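Local coordinates for aspartate semialdehyde dehydrogenase (Francisella tularensis subsp. tularensis, PDB 4WOJ), which catalyses the formation of L-aspartate semialdehyde from L-aspartyl-4-phosphate by reductive dephosphorylation, probably with NADPH, in lysine, threonine and methionine biosynthesis, at the interface of chains A and B. Residues are numbered along the deposited sequence; one frame, centred on the assembly and turned at random. Chains: chain A/B, Aspartate semialdehyde dehydrogenase.

Contact 1: the interface of chains A and B. Residues chain A 166, 228, 230, 266, 268; chain B 167, 279, 347.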
# COMPACT_ATOMS: atom_id res chain seq x y z
N THR A 166 2.66 -3.36 4.85
CA THR A 166 2.36 -4.36 3.83
C THR A 166 1.23 -3.89 2.94
O THR A 166 0.44 -3.00 3.30
CB THR A 166 1.98 -5.72 4.42
OG1 THR A 166 0.62 -5.66 4.87
CG2 THR A 166 2.90 -6.06 5.59
N LEU A 228 -8.56 0.28 -0.22
CA LEU A 228 -7.54 -0.25 0.66
C LEU A 228 -8.23 -0.62 1.94
O LEU A 228 -9.05 0.14 2.38
CB LEU A 228 -6.54 0.89 1.02
CG LEU A 228 -5.24 1.01 0.27
CD1 LEU A 228 -5.51 1.10 -1.22
CD2 LEU A 228 -4.43 2.21 0.73
N PRO A 230 -7.02 -1.20 5.87
CA PRO A 230 -5.92 -1.26 6.81
C PRO A 230 -6.28 -1.97 8.12
O PRO A 230 -5.93 -1.49 9.22
CB PRO A 230 -5.57 0.21 7.03
CG PRO A 230 -6.88 0.91 6.88
CD PRO A 230 -7.64 0.14 5.82
N ILE A 266 2.13 -1.85 9.98
CA ILE A 266 0.76 -2.03 9.69
C ILE A 266 0.52 -2.95 8.50
O ILE A 266 1.26 -2.89 7.51
CB ILE A 266 0.11 -0.69 9.40
CG1 ILE A 266 -1.41 -0.86 9.53
CG2 ILE A 266 0.58 -0.21 8.03
CD1 ILE A 266 -2.21 0.29 8.99
N VAL A 268 -2.05 -4.12 5.57
CA VAL A 268 -3.07 -3.47 4.78
C VAL A 268 -3.42 -4.38 3.63
O VAL A 268 -2.54 -4.88 2.92
CB VAL A 268 -2.60 -2.12 4.20
CG1 VAL A 268 -3.75 -1.38 3.53
CG2 VAL A 268 -1.98 -1.23 5.29
N TYR B 167 0.44 4.83 -0.36
CA TYR B 167 -0.45 3.99 -1.12
C TYR B 167 -1.19 5.04 -1.88
O TYR B 167 -2.20 5.54 -1.43
CB TYR B 167 -1.41 3.24 -0.20
CG TYR B 167 -0.82 2.26 0.85
CD1 TYR B 167 -0.09 2.68 1.95
CD2 TYR B 167 -1.10 0.90 0.75
CE1 TYR B 167 0.41 1.76 2.89
CE2 TYR B 167 -0.62 -0.02 1.68
CZ TYR B 167 0.14 0.41 2.75
OH TYR B 167 0.60 -0.55 3.62
N ALA B 279 0.79 4.86 5.76
CA ALA B 279 1.23 4.29 7.01
C ALA B 279 2.45 5.05 7.58
O ALA B 279 3.50 5.12 6.98
CB ALA B 279 1.56 2.83 6.82
N PHE B 347 -2.11 5.21 10.64
CA PHE B 347 -2.44 5.14 9.21
C PHE B 347 -3.40 6.27 8.91
O PHE B 347 -4.36 6.44 9.61
CB PHE B 347 -3.14 3.81 8.87
CG PHE B 347 -3.23 3.50 7.41
CD1 PHE B 347 -2.18 2.93 6.73
CD2 PHE B 347 -4.43 3.70 6.70
CE1 PHE B 347 -2.29 2.62 5.38
CE2 PHE B 347 -4.55 3.40 5.36
CZ PHE B 347 -3.47 2.85 4.69
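The phenol hydroxyl of B:Tyr167 reaches across the homodimer interface and donates a hydrogen bond from OH to the backbone carbonyl O of A:Thr166, 2.5 Å away. The carbonyl oxygen lies at the edge of the tyrosine ring, in its plane, whereas the hydroxyl sits above the carbonyl plane, 42° out of it. A:Thr166 is steadied from its own chain, because its OG1 accepts a bond from the backbone N of A:Val268. Apolar groups surround this polar link. CG2 of A:Val268 packs against the hydroxyl end of the tyrosine, 3.7 Å from CZ, while CD2 of A:Leu228 presses on the other end, 3.3 Å from CB. A:Ile266 splits its branches between two partners. Its CG1 stands opposite the backbone N (chi1 -163°) and carries CD1 to within 3.5 Å of CD1 of B:Phe347, leaving CG2 to meet the methyl CB of B:Ala279 at 3.4 Å. The phenylalanine ring is held between such neighbours: CE1 of B:Tyr167 abuts its edge from within chain B, and the pyrrolidine of A:Pro230 covers a face, with CB 3.8 Å from the ring centroid and shifted toward the rim.

Contact 2: the interface of chains A and B. Residues chain A 321; chain B 209-210, 222-223, 227.
This is a polar, partly hydrated patch of the homodimer interface, in which a glutamine of one subunit plugs into a socket of the other and so may help to hold the two chains in register. A:Gln321, near the start of helix 320-323, buries 103 Å² against chain B, and it is gripped at both its backbone and its amide. At the base, its backbone N donates to the amide oxygen OD1 of B:Asn227, 3.2 Å away, approaching from above that amide's plane. B:Asn227 is itself aimed by its ND2, which bonds the backbone O of B:Thr223 at 2.8 Å almost straight along the C=O axis. From the base the chain runs out extended, CG lying opposite the backbone N (chi1 -167°), and delivers the amide to the end of helix 198-209. There OG of B:Ser209 donates to OE1 at 2.9 Å, from 38° above the amide plane. The aliphatic part of B:Lys210 runs antiparallel to the glutamine side chain, its CG lying 3.4 Å from CD of A:Gln321. Water 1 completes the socket, linking OE1 of A:Gln321 to OE1 of B:Gln222, to the backbone N of B:Thr223 and to the backbone O of B:Ser209. The same B:Ser209 carbonyl O also accepts a bond from the hydroxyl OG1 of B:Thr223, 2.6 Å away.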
# COMPACT_ATOMS: atom_id res chain seq x y z
N GLN A 321 2.45 -8.19 -10.48
CA GLN A 321 2.38 -8.61 -11.87
C GLN A 321 3.59 -9.45 -12.20
O GLN A 321 3.48 -10.55 -12.73
CB GLN A 321 2.38 -7.40 -12.81
CG GLN A 321 1.99 -7.76 -14.24
CD GLN A 321 2.27 -6.64 -15.24
OE1 GLN A 321 1.35 -5.95 -15.67
NE2 GLN A 321 3.52 -6.47 -15.59
N SER B 209 -2.52 -8.61 -18.61
CA SER B 209 -2.11 -7.29 -18.10
C SER B 209 -0.77 -6.85 -18.70
O SER B 209 -0.53 -5.64 -18.90
CB SER B 209 -2.03 -7.30 -16.56
OG SER B 209 -0.83 -7.86 -16.09
N LYS B 210 0.09 -7.82 -18.98
CA LYS B 210 1.43 -7.58 -19.54
C LYS B 210 1.50 -7.26 -21.03
O LYS B 210 2.54 -6.81 -21.49
CB LYS B 210 2.33 -8.77 -19.29
CG LYS B 210 2.86 -8.78 -17.87
CD LYS B 210 3.68 -10.03 -17.56
CE LYS B 210 2.89 -10.91 -16.63
NZ LYS B 210 3.40 -12.30 -16.55
N GLN B 222 3.26 0.52 -16.74
CA GLN B 222 2.80 -0.87 -16.63
C GLN B 222 1.35 -0.85 -16.21
O GLN B 222 0.83 0.16 -15.80
CB GLN B 222 3.62 -1.65 -15.61
CG GLN B 222 5.13 -1.60 -15.83
CD GLN B 222 5.64 -2.54 -16.94
OE1 GLN B 222 4.89 -3.34 -17.52
NE2 GLN B 222 6.92 -2.42 -17.24
N THR B 223 0.70 -1.98 -16.32
CA THR B 223 -0.66 -2.06 -15.85
C THR B 223 -0.72 -1.84 -14.32
O THR B 223 -0.04 -2.52 -13.56
CB THR B 223 -1.27 -3.42 -16.22
OG1 THR B 223 -1.30 -3.55 -17.64
CG2 THR B 223 -2.66 -3.50 -15.67
N ASN B 227 -2.46 -4.41 -9.40
CA ASN B 227 -1.05 -4.26 -9.30
C ASN B 227 -0.67 -3.12 -8.37
O ASN B 227 -1.50 -2.50 -7.77
CB ASN B 227 -0.50 -4.04 -10.71
CG ASN B 227 0.93 -4.48 -10.83
OD1 ASN B 227 1.44 -5.17 -9.96
ND2 ASN B 227 1.60 -4.04 -11.89
O HOH W 1 2.21 -4.42 -17.85

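Contact 3: the interface of chains A and B. Residues chain A 167, 228, 270; chain B 167, 270, 272, 277, 347.
A:Tyr167 and B:Tyr167, the same residue from each subunit, stack face to face where the homodimer's two-fold axis passes. Their ring centroids are 4.0 Å apart and the planes are inclined by only 18°. Each ring lays its CE2 corner over the other's face, displaced toward the rim: CE2 of A:Tyr167 lies 3.4 Å from CD2 of B:Tyr167, and the reverse holds equally. In both tyrosines the ring is swung beside the backbone N, opposite the carbonyl carbon (chi1 -61° in A:Tyr167), which turns the two side chains toward each other from the ends of strands 161-167. The valines flank this stack at van der Waals range. CG1 of A:Val270 comes within 4.2 Å of CD2 of B:Tyr167, crossing it nearly at a right angle, and CG1 of B:Val270 lies equally near A:Tyr167. Farther out, A:Leu228 wedges into chain B with its two methyls pointing to different partners. CD1 turns toward CG2 of B:Val270, 4.1 Å away, while CD2 packs on CB of B:Ser277 at 3.5 Å. Hydroxyls then edge the apolar patch: OG of B:Ser277 borders CD2, and OG of B:Ser272 lies 3.5 Å from CD1 of A:Leu228.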
# COMPACT_ATOMS: atom_id res chain seq x y z
N TYR A 167 1.24 -4.49 1.77
CA TYR A 167 0.31 -4.23 0.70
C TYR A 167 -0.07 -5.66 0.33
O TYR A 167 0.56 -6.29 -0.53
CB TYR A 167 1.02 -3.57 -0.49
CG TYR A 167 1.70 -2.21 -0.27
CD1 TYR A 167 2.80 -2.06 0.57
CD2 TYR A 167 1.24 -1.09 -0.94
CE1 TYR A 167 3.40 -0.80 0.75
CE2 TYR A 167 1.81 0.16 -0.76
CZ TYR A 167 2.90 0.30 0.09
OH TYR A 167 3.46 1.59 0.23
N LEU A 228 -8.56 0.28 -0.22
CA LEU A 228 -7.54 -0.25 0.66
C LEU A 228 -8.23 -0.62 1.94
O LEU A 228 -9.05 0.14 2.38
CB LEU A 228 -6.54 0.89 1.02
CG LEU A 228 -5.24 1.01 0.27
CD1 LEU A 228 -5.51 1.10 -1.22
CD2 LEU A 228 -4.43 2.21 0.73
N VAL A 270 -4.82 -4.83 0.03
CA VAL A 270 -4.94 -4.06 -1.24
C VAL A 270 -5.52 -4.95 -2.35
O VAL A 270 -5.60 -6.16 -2.20
CB VAL A 270 -3.57 -3.49 -1.70
CG1 VAL A 270 -3.02 -2.52 -0.67
CG2 VAL A 270 -2.59 -4.62 -2.02
N TYR B 167 0.44 4.83 -0.36
CA TYR B 167 -0.45 3.99 -1.12
C TYR B 167 -1.19 5.04 -1.88
O TYR B 167 -2.20 5.54 -1.43
CB TYR B 167 -1.41 3.24 -0.20
CG TYR B 167 -0.82 2.26 0.85
CD1 TYR B 167 -0.09 2.68 1.95
CD2 TYR B 167 -1.10 0.90 0.75
CE1 TYR B 167 0.41 1.76 2.89
CE2 TYR B 167 -0.62 -0.02 1.68
CZ TYR B 167 0.14 0.41 2.75
OH TYR B 167 0.60 -0.55 3.62
N VAL B 270 -0.88 2.84 -6.22
CA VAL B 270 -1.87 1.73 -6.03
C VAL B 270 -3.15 2.03 -6.81
O VAL B 270 -3.32 3.17 -7.25
CB VAL B 270 -2.24 1.47 -4.56
CG1 VAL B 270 -1.00 1.07 -3.75
CG2 VAL B 270 -2.95 2.67 -3.94
N SER B 272 -6.08 3.02 -6.48
CA SER B 272 -7.08 3.90 -5.92
C SER B 272 -7.28 5.06 -6.88
O SER B 272 -6.43 5.35 -7.70
CB SER B 272 -6.60 4.45 -4.57
OG SER B 272 -6.62 3.44 -3.60
N SER B 277 -3.31 7.24 0.79
CA SER B 277 -3.20 6.67 2.09
C SER B 277 -1.72 6.56 2.48
O SER B 277 -0.82 6.55 1.64
CB SER B 277 -3.88 5.32 2.18
OG SER B 277 -5.16 5.34 1.60
N PHE B 347 -2.11 5.21 10.64
CA PHE B 347 -2.44 5.14 9.21
C PHE B 347 -3.40 6.27 8.91
O PHE B 347 -4.36 6.44 9.61
CB PHE B 347 -3.14 3.81 8.87
CG PHE B 347 -3.23 3.50 7.41
CD1 PHE B 347 -2.18 2.93 6.73
CD2 PHE B 347 -4.43 3.70 6.70
CE1 PHE B 347 -2.29 2.62 5.38
CE2 PHE B 347 -4.55 3.40 5.36
CZ PHE B 347 -3.47 2.85 4.69

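Contact 1 and contact 3 are parts of one continuous seam. Their C-alpha centres are about 6 Å apart, and they share A:Leu228, B:Tyr167 and B:Phe347, so the tyrosine that stacks on its twin also bonds the opposite backbone. Contact 2 stands apart, its C-alpha centre about 21 Å from that of contact 1 and 17 Å from that of contact 3, and adds a hydrated anchor built on the short helix 320-323 of one chain and, in the other, the end of helix 198-209 and loop residues. The two-fold axis repeats each of them. The centre of contact 3 lies about 7 Å from B:His276, the predicted proton acceptor, so dimer packing could support the active-site region.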